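Side-chain contact in probable ribosomal RNA small subunit methyltransferase (Thermus thermophilus, PDB 3DMH), which probably methylates the N2 atom of a guanosine in 16S ribosomal RNA, using S-adenosylmethionine as the methyl donor: residues L107-G112 / E146-E151. Numbering follows the deposited sequence.
With SO4 (sulfate ion), chain C.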
# COMPACT_ATOMS: atom_id res chain seq x y z
N LEU A 107 -5.84 15.65 -6.20
CA LEU A 107 -6.14 14.46 -5.40
C LEU A 107 -7.08 13.53 -6.16
O LEU A 107 -8.29 13.80 -6.30
CB LEU A 107 -6.74 14.84 -4.04
CG LEU A 107 -7.24 13.70 -3.14
CD1 LEU A 107 -6.08 12.80 -2.75
CD2 LEU A 107 -7.87 14.29 -1.92
N ALA A 108 -6.49 12.46 -6.71
CA ALA A 108 -7.28 11.30 -7.11
C ALA A 108 -7.73 10.62 -5.81
O ALA A 108 -6.89 10.22 -4.99
CB ALA A 108 -6.43 10.34 -7.96
N LEU A 109 -9.03 10.53 -5.60
CA LEU A 109 -9.55 9.96 -4.35
C LEU A 109 -9.06 8.54 -4.12
O LEU A 109 -9.29 7.66 -4.95
CB LEU A 109 -11.07 9.94 -4.39
CG LEU A 109 -11.64 11.34 -4.17
CD1 LEU A 109 -13.07 11.43 -4.74
CD2 LEU A 109 -11.62 11.68 -2.71
N PRO A 110 -8.37 8.32 -2.98
CA PRO A 110 -7.87 6.97 -2.65
C PRO A 110 -8.98 6.12 -2.04
O PRO A 110 -8.85 5.63 -0.90
CB PRO A 110 -6.74 7.26 -1.64
CG PRO A 110 -7.20 8.51 -0.93
CD PRO A 110 -7.97 9.32 -1.97
N ALA A 111 -10.06 5.93 -2.79
CA ALA A 111 -11.29 5.33 -2.25
C ALA A 111 -11.08 3.91 -1.75
O ALA A 111 -11.74 3.48 -0.79
CB ALA A 111 -12.39 5.36 -3.31
N GLY A 112 -10.16 3.19 -2.40
CA GLY A 112 -9.90 1.80 -2.03
C GLY A 112 -9.30 1.64 -0.64
O GLY A 112 -9.39 0.55 -0.05
N GLU A 146 -19.51 11.20 -5.01
CA GLU A 146 -20.48 12.22 -4.62
C GLU A 146 -20.37 12.57 -3.14
O GLU A 146 -20.39 13.75 -2.79
CB GLU A 146 -21.91 11.86 -5.04
CG GLU A 146 -22.15 11.94 -6.56
CD GLU A 146 -21.81 13.30 -7.20
OE1 GLU A 146 -21.84 14.35 -6.51
OE2 GLU A 146 -21.52 13.32 -8.42
N ARG A 147 -20.19 11.55 -2.30
CA ARG A 147 -20.01 11.75 -0.86
C ARG A 147 -18.74 12.55 -0.55
O ARG A 147 -18.78 13.50 0.25
CB ARG A 147 -20.06 10.40 -0.11
CG ARG A 147 -19.34 10.35 1.26
CD ARG A 147 -19.64 9.04 2.02
NE ARG A 147 -18.60 8.02 1.95
CZ ARG A 147 -18.57 7.03 1.07
NH1 ARG A 147 -19.53 6.93 0.15
NH2 ARG A 147 -17.60 6.14 1.10
N TYR A 148 -17.63 12.20 -1.21
CA TYR A 148 -16.36 12.86 -0.94
C TYR A 148 -16.32 14.28 -1.50
O TYR A 148 -15.77 15.18 -0.87
CB TYR A 148 -15.20 12.01 -1.46
CG TYR A 148 -15.07 10.67 -0.76
CD1 TYR A 148 -15.08 10.58 0.64
CD2 TYR A 148 -14.89 9.49 -1.49
CE1 TYR A 148 -14.93 9.34 1.29
CE2 TYR A 148 -14.74 8.25 -0.86
CZ TYR A 148 -14.76 8.18 0.54
OH TYR A 148 -14.60 6.96 1.17
N PHE A 149 -16.94 14.47 -2.67
CA PHE A 149 -17.06 15.80 -3.29
C PHE A 149 -17.92 16.72 -2.42
O PHE A 149 -17.60 17.90 -2.27
CB PHE A 149 -17.64 15.66 -4.70
CG PHE A 149 -17.81 16.97 -5.43
CD1 PHE A 149 -16.92 18.03 -5.26
CD2 PHE A 149 -18.87 17.13 -6.33
CE1 PHE A 149 -17.08 19.23 -5.95
CE2 PHE A 149 -19.04 18.32 -7.04
CZ PHE A 149 -18.15 19.38 -6.85
N LYS A 150 -19.00 16.19 -1.86
CA LYS A 150 -19.84 16.95 -0.92
C LYS A 150 -19.03 17.39 0.31
O LYS A 150 -19.15 18.54 0.76
CB LYS A 150 -21.06 16.12 -0.51
CG LYS A 150 -22.05 16.87 0.38
CD LYS A 150 -23.35 16.10 0.52
CE LYS A 150 -24.34 16.88 1.36
NZ LYS A 150 -25.74 16.41 1.17
N GLU A 151 -18.20 16.48 0.83
CA GLU A 151 -17.34 16.79 1.96
C GLU A 151 -16.26 17.83 1.59
O GLU A 151 -15.99 18.75 2.37
CB GLU A 151 -16.74 15.50 2.56
CG GLU A 151 -15.77 15.69 3.75
CD GLU A 151 -16.39 16.38 4.98
OE1 GLU A 151 -17.63 16.46 5.09
OE2 GLU A 151 -15.61 16.84 5.84
S SO4 C . -6.68 3.59 -4.00
O1 SO4 C . -5.86 4.73 -4.43
O2 SO4 C . -6.62 3.40 -2.56
O3 SO4 C . -8.09 3.86 -4.35
O4 SO4 C . -6.21 2.40 -4.71
O HOH W 1 -14.19 4.66 -0.14
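Leu109 meets Tyr148 with both of its methyl groups. Leu109 CD2 lies 3.8 Å from Tyr148 CB, and Leu109 CD1 lies 4.0 Å from the same atom. Both methyls press on the root of the tyrosine side chain from one side and meet the near part of the ring obliquely. Tyr148 has CG anti to its carbonyl carbon (chi1 -64°), which sends the ring off the helix alongside residues 109-112. Farther along the ring, Ala111 CB makes a loose contact with Tyr148 CE2 at 4.5 Å. The phenol end is polar. A water in the plane of the ring sits 2.7 Å from Tyr148 OH and donates to Ala111 O at 2.8 Å, bridging the helix to the 3-10 segment that starts at Ala111. Arg147 NH2 adds a weak, bent bond to Tyr148 OH (3.1 Å, 121°). With an alanine at Leu109 both methyls go, which would probably open a gap beside Tyr148 CB and leave the ring freer to shift. Val118 of helix 115-128 touches both Leu109 and Tyr148. Pro110 centres an inverse gamma turn, and beyond it Gly112 N donates to O3 of a sulfate ion, probably from the crystallisation liquor, at 2.9 Å. This structural packing, away from the cofactor and guanosine sites, joins the turn and 3-10 segment after strand 102-108 to helix 145-156. The N-terminal half here has a seven-stranded sheet with the 3-2-1-4-5-7-6 order of the Rossmann-like methyltransferase fold.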